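Local coordinates for FEZ-1 protein (Fluoribacter gormanii, PDB 5WCK) that probably hydrolyses beta-lactam antibiotics as a monomeric, zinc-dependent subclass B3 metallo-beta-lactamase, at residues A89-I101 with A143-T155. The protein carries 2 engineered substitutions. Numbering follows the deposited sequence.
Sequences AKYMVMDEDVSVI and AHLTPGHTRGCTT. With ZN (zinc ion), chain D.
D97 OD2 is gripped by T150 OG1, which donates at 2.8 Å to its syn lone pair, and by a water that also donates to G152 O. The other oxygen, D97 OD1, takes G152 N of the 150-153 type I turn at 2.8 Å, but the N-H...O angle is only 141°, so that second bond is weak. Another water joins D97 OD1 to R151 N. The T150 hydroxyl sits between its own backbone N and carbonyl carbon (chi1 71°), which brings it to the carboxylate.

Beside this polar centre the backbones come closest, with CA atoms of E96 and G152 4.3 Å apart. E96 CB rests 3.4 Å from R151 O, and its chain, bent at chi2, crosses the L145 side chain at about a right angle, with E96 OE2 3.8 Å from L145 CD2. Beyond CB the extended R151 chain leads away, its NH2 bonding T188 O.

M94 bends toward strand 139-145 and T154: with CG anti to the backbone N (chi1 -171°) and further bends at chi2 and chi3, M94 CE lies 3.8 Å from A143 CB, and M94 CG meets L145 CD1 at 3.9 Å. T154 OG1 donates to G152 O and accepts from a water that in turn accepts from M94 N.

The contact thus joins strand 90-94's end and the residues just after it, in the metallo-beta-lactamase alpha-beta sandwich, to strands 139-145 and 154-162 and their loop. Because that loop carries H149, which binds zinc with H71 and H73, and T150 lies against H71, D97 probably helps fix T150, and so the loop, from behind the first shell.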
# COMPACT_ATOMS: atom_id res chain seq x y z
N ALA A 89 -11.00 -14.22 -3.89
CA ALA A 89 -11.22 -12.76 -3.73
C ALA A 89 -11.15 -12.10 -5.10
O ALA A 89 -10.48 -12.63 -5.96
CB ALA A 89 -10.15 -12.16 -2.85
N LYS A 90 -11.85 -10.98 -5.28
CA LYS A 90 -11.76 -10.20 -6.53
C LYS A 90 -10.59 -9.24 -6.43
O LYS A 90 -10.56 -8.47 -5.50
CB LYS A 90 -13.05 -9.43 -6.75
CG LYS A 90 -14.22 -10.37 -6.91
CD LYS A 90 -15.44 -9.64 -7.25
CE LYS A 90 -16.12 -9.09 -6.04
NZ LYS A 90 -17.57 -9.30 -6.25
N TYR A 91 -9.73 -9.28 -7.43
CA TYR A 91 -8.49 -8.47 -7.46
C TYR A 91 -8.77 -7.17 -8.23
O TYR A 91 -9.12 -7.23 -9.37
CB TYR A 91 -7.43 -9.28 -8.18
CG TYR A 91 -5.99 -8.87 -7.97
CD1 TYR A 91 -5.62 -7.99 -6.98
CD2 TYR A 91 -5.01 -9.39 -8.77
CE1 TYR A 91 -4.30 -7.65 -6.78
CE2 TYR A 91 -3.68 -9.07 -8.59
CZ TYR A 91 -3.32 -8.22 -7.57
OH TYR A 91 -2.00 -7.93 -7.41
N MET A 92 -8.53 -6.03 -7.58
CA MET A 92 -8.81 -4.75 -8.20
C MET A 92 -7.52 -3.92 -8.14
O MET A 92 -6.89 -3.80 -7.08
CB MET A 92 -9.95 -4.03 -7.48
CG MET A 92 -11.17 -4.90 -7.25
SD MET A 92 -12.55 -3.93 -6.60
CE MET A 92 -13.75 -5.25 -6.44
N VAL A 93 -7.17 -3.34 -9.28
CA VAL A 93 -5.86 -2.69 -9.49
C VAL A 93 -6.06 -1.42 -10.35
O VAL A 93 -6.78 -1.40 -11.34
CB VAL A 93 -4.83 -3.63 -10.13
CG1 VAL A 93 -3.52 -2.92 -10.40
CG2 VAL A 93 -4.58 -4.88 -9.32
N MET A 94 -5.38 -0.34 -9.94
CA MET A 94 -5.31 0.92 -10.68
C MET A 94 -4.81 0.65 -12.12
O MET A 94 -3.80 0.00 -12.31
CB MET A 94 -4.35 1.88 -9.98
CG MET A 94 -4.34 3.31 -10.50
SD MET A 94 -5.89 4.25 -10.34
CE MET A 94 -5.90 4.50 -8.57
N ASP A 95 -5.55 1.22 -13.08
CA ASP A 95 -5.36 1.10 -14.53
C ASP A 95 -3.87 1.08 -14.89
O ASP A 95 -3.40 0.14 -15.56
CB ASP A 95 -6.13 2.22 -15.22
CG ASP A 95 -6.18 2.12 -16.75
OD1 ASP A 95 -5.94 1.01 -17.28
OD2 ASP A 95 -6.52 3.14 -17.38
N GLU A 96 -3.14 2.10 -14.46
CA GLU A 96 -1.76 2.30 -14.90
C GLU A 96 -0.81 1.19 -14.43
O GLU A 96 0.29 1.04 -15.02
CB GLU A 96 -1.24 3.66 -14.43
CG GLU A 96 -1.87 4.86 -15.14
CD GLU A 96 -3.25 5.35 -14.70
OE1 GLU A 96 -3.90 4.70 -13.81
OE2 GLU A 96 -3.72 6.37 -15.26
N ASP A 97 -1.20 0.41 -13.40
CA ASP A 97 -0.38 -0.70 -12.93
C ASP A 97 -0.84 -2.10 -13.40
O ASP A 97 -0.22 -3.08 -13.09
CB ASP A 97 -0.27 -0.70 -11.40
CG ASP A 97 0.92 0.06 -10.85
OD1 ASP A 97 1.74 0.59 -11.65
OD2 ASP A 97 0.99 0.14 -9.60
N VAL A 98 -1.95 -2.17 -14.16
CA VAL A 98 -2.53 -3.46 -14.57
C VAL A 98 -1.54 -4.24 -15.44
O VAL A 98 -1.37 -5.45 -15.24
CB VAL A 98 -3.87 -3.25 -15.27
CG1 VAL A 98 -4.34 -4.54 -15.96
CG2 VAL A 98 -4.92 -2.75 -14.28
N SER A 99 -0.85 -3.54 -16.37
CA SER A 99 0.09 -4.26 -17.25
C SER A 99 1.14 -5.01 -16.42
O SER A 99 1.51 -6.16 -16.73
CB SER A 99 0.74 -3.33 -18.23
OG SER A 99 1.74 -4.02 -18.96
N VAL A 100 1.67 -4.37 -15.38
CA VAL A 100 2.69 -5.03 -14.57
C VAL A 100 2.11 -6.26 -13.85
O VAL A 100 2.77 -7.29 -13.77
CB VAL A 100 3.34 -4.04 -13.58
CG1 VAL A 100 4.20 -4.75 -12.58
CG2 VAL A 100 4.14 -3.00 -14.35
N ILE A 101 0.89 -6.15 -13.33
CA ILE A 101 0.28 -7.28 -12.65
C ILE A 101 0.06 -8.44 -13.64
O ILE A 101 0.38 -9.58 -13.33
CB ILE A 101 -1.00 -6.83 -11.92
CG1 ILE A 101 -0.68 -5.82 -10.81
CG2 ILE A 101 -1.77 -8.04 -11.39
CD1 ILE A 101 0.34 -6.30 -9.81
N ALA A 143 -9.52 5.14 -3.95
CA ALA A 143 -8.24 4.95 -4.62
C ALA A 143 -7.75 6.30 -5.15
O ALA A 143 -8.40 6.91 -5.99
CB ALA A 143 -8.38 3.97 -5.74
N HIS A 144 -6.61 6.77 -4.65
CA HIS A 144 -5.99 7.98 -5.16
C HIS A 144 -4.75 7.61 -5.95
O HIS A 144 -3.85 6.97 -5.42
CB HIS A 144 -5.62 8.96 -4.05
CG HIS A 144 -6.78 9.36 -3.19
ND1 HIS A 144 -7.52 10.49 -3.42
CD2 HIS A 144 -7.33 8.73 -2.13
CE1 HIS A 144 -8.45 10.58 -2.48
NE2 HIS A 144 -8.36 9.52 -1.70
N LEU A 145 -4.71 8.03 -7.22
CA LEU A 145 -3.53 7.83 -8.03
C LEU A 145 -2.44 8.81 -7.55
O LEU A 145 -2.59 10.04 -7.68
CB LEU A 145 -3.89 8.04 -9.50
CG LEU A 145 -2.77 7.86 -10.51
CD1 LEU A 145 -2.14 6.50 -10.44
CD2 LEU A 145 -3.29 8.12 -11.91
N THR A 146 -1.36 8.24 -7.03
CA THR A 146 -0.19 8.98 -6.61
C THR A 146 1.01 8.36 -7.30
O THR A 146 1.76 7.58 -6.71
CB THR A 146 -0.06 8.97 -5.08
OG1 THR A 146 -0.00 7.64 -4.56
CG2 THR A 146 -1.21 9.72 -4.45
N PRO A 147 1.16 8.65 -8.61
CA PRO A 147 2.14 7.94 -9.43
C PRO A 147 3.57 8.46 -9.28
O PRO A 147 3.82 9.49 -8.65
CB PRO A 147 1.60 8.22 -10.84
CG PRO A 147 1.05 9.62 -10.74
CD PRO A 147 0.44 9.69 -9.36
N GLY A 148 4.48 7.69 -9.86
CA GLY A 148 5.92 7.99 -9.86
C GLY A 148 6.71 6.77 -9.45
O GLY A 148 7.48 6.20 -10.24
N HIS A 149 6.48 6.31 -8.21
CA HIS A 149 7.11 5.10 -7.69
C HIS A 149 6.76 3.90 -8.58
O HIS A 149 7.63 3.06 -8.88
CB HIS A 149 6.77 4.88 -6.21
CG HIS A 149 7.44 3.68 -5.65
ND1 HIS A 149 8.74 3.69 -5.20
CD2 HIS A 149 6.99 2.42 -5.54
CE1 HIS A 149 9.07 2.46 -4.80
NE2 HIS A 149 8.00 1.65 -5.00
N THR A 150 5.48 3.79 -8.93
CA THR A 150 5.01 2.99 -10.05
C THR A 150 4.03 3.86 -10.83
O THR A 150 3.60 4.91 -10.37
CB THR A 150 4.34 1.67 -9.65
OG1 THR A 150 3.08 1.98 -9.04
CG2 THR A 150 5.19 0.81 -8.75
N ARG A 151 3.72 3.44 -12.06
CA ARG A 151 2.84 4.24 -12.90
C ARG A 151 1.46 4.38 -12.25
O ARG A 151 0.80 5.41 -12.43
CB ARG A 151 2.66 3.56 -14.26
CG ARG A 151 3.93 3.42 -15.07
CD ARG A 151 3.61 2.64 -16.33
NE ARG A 151 4.73 2.44 -17.24
CZ ARG A 151 5.17 3.31 -18.13
NH1 ARG A 151 4.64 4.53 -18.20
NH2 ARG A 151 6.17 2.95 -18.94
N GLY A 152 1.02 3.34 -11.53
CA GLY A 152 -0.32 3.29 -10.95
C GLY A 152 -0.34 3.23 -9.43
O GLY A 152 -1.35 2.81 -8.87
N CYS A 153 0.72 3.68 -8.77
CA CYS A 153 0.78 3.62 -7.32
C CYS A 153 -0.47 4.28 -6.74
O CYS A 153 -0.86 5.39 -7.18
CB CYS A 153 2.02 4.34 -6.83
SG CYS A 153 2.16 4.25 -5.03
N THR A 154 -1.07 3.59 -5.77
CA THR A 154 -2.37 3.94 -5.19
C THR A 154 -2.17 4.25 -3.71
O THR A 154 -1.67 3.43 -2.97
CB THR A 154 -3.40 2.82 -5.39
OG1 THR A 154 -3.46 2.54 -6.80
CG2 THR A 154 -4.77 3.17 -4.86
N THR A 155 -2.67 5.42 -3.31
CA THR A 155 -2.81 5.79 -1.92
C THR A 155 -4.28 5.58 -1.56
O THR A 155 -5.17 6.19 -2.16
CB THR A 155 -2.35 7.23 -1.70
OG1 THR A 155 -0.93 7.26 -1.86
CG2 THR A 155 -2.69 7.73 -0.31
ZN ZN D . 7.81 -0.40 -4.71
O HOH W 1 -3.86 -0.30 -7.39
O HOH W 2 -1.26 -0.01 -8.16
O HOH W 3 4.24 0.61 -13.04
O HOH W 4 8.42 -1.54 -3.24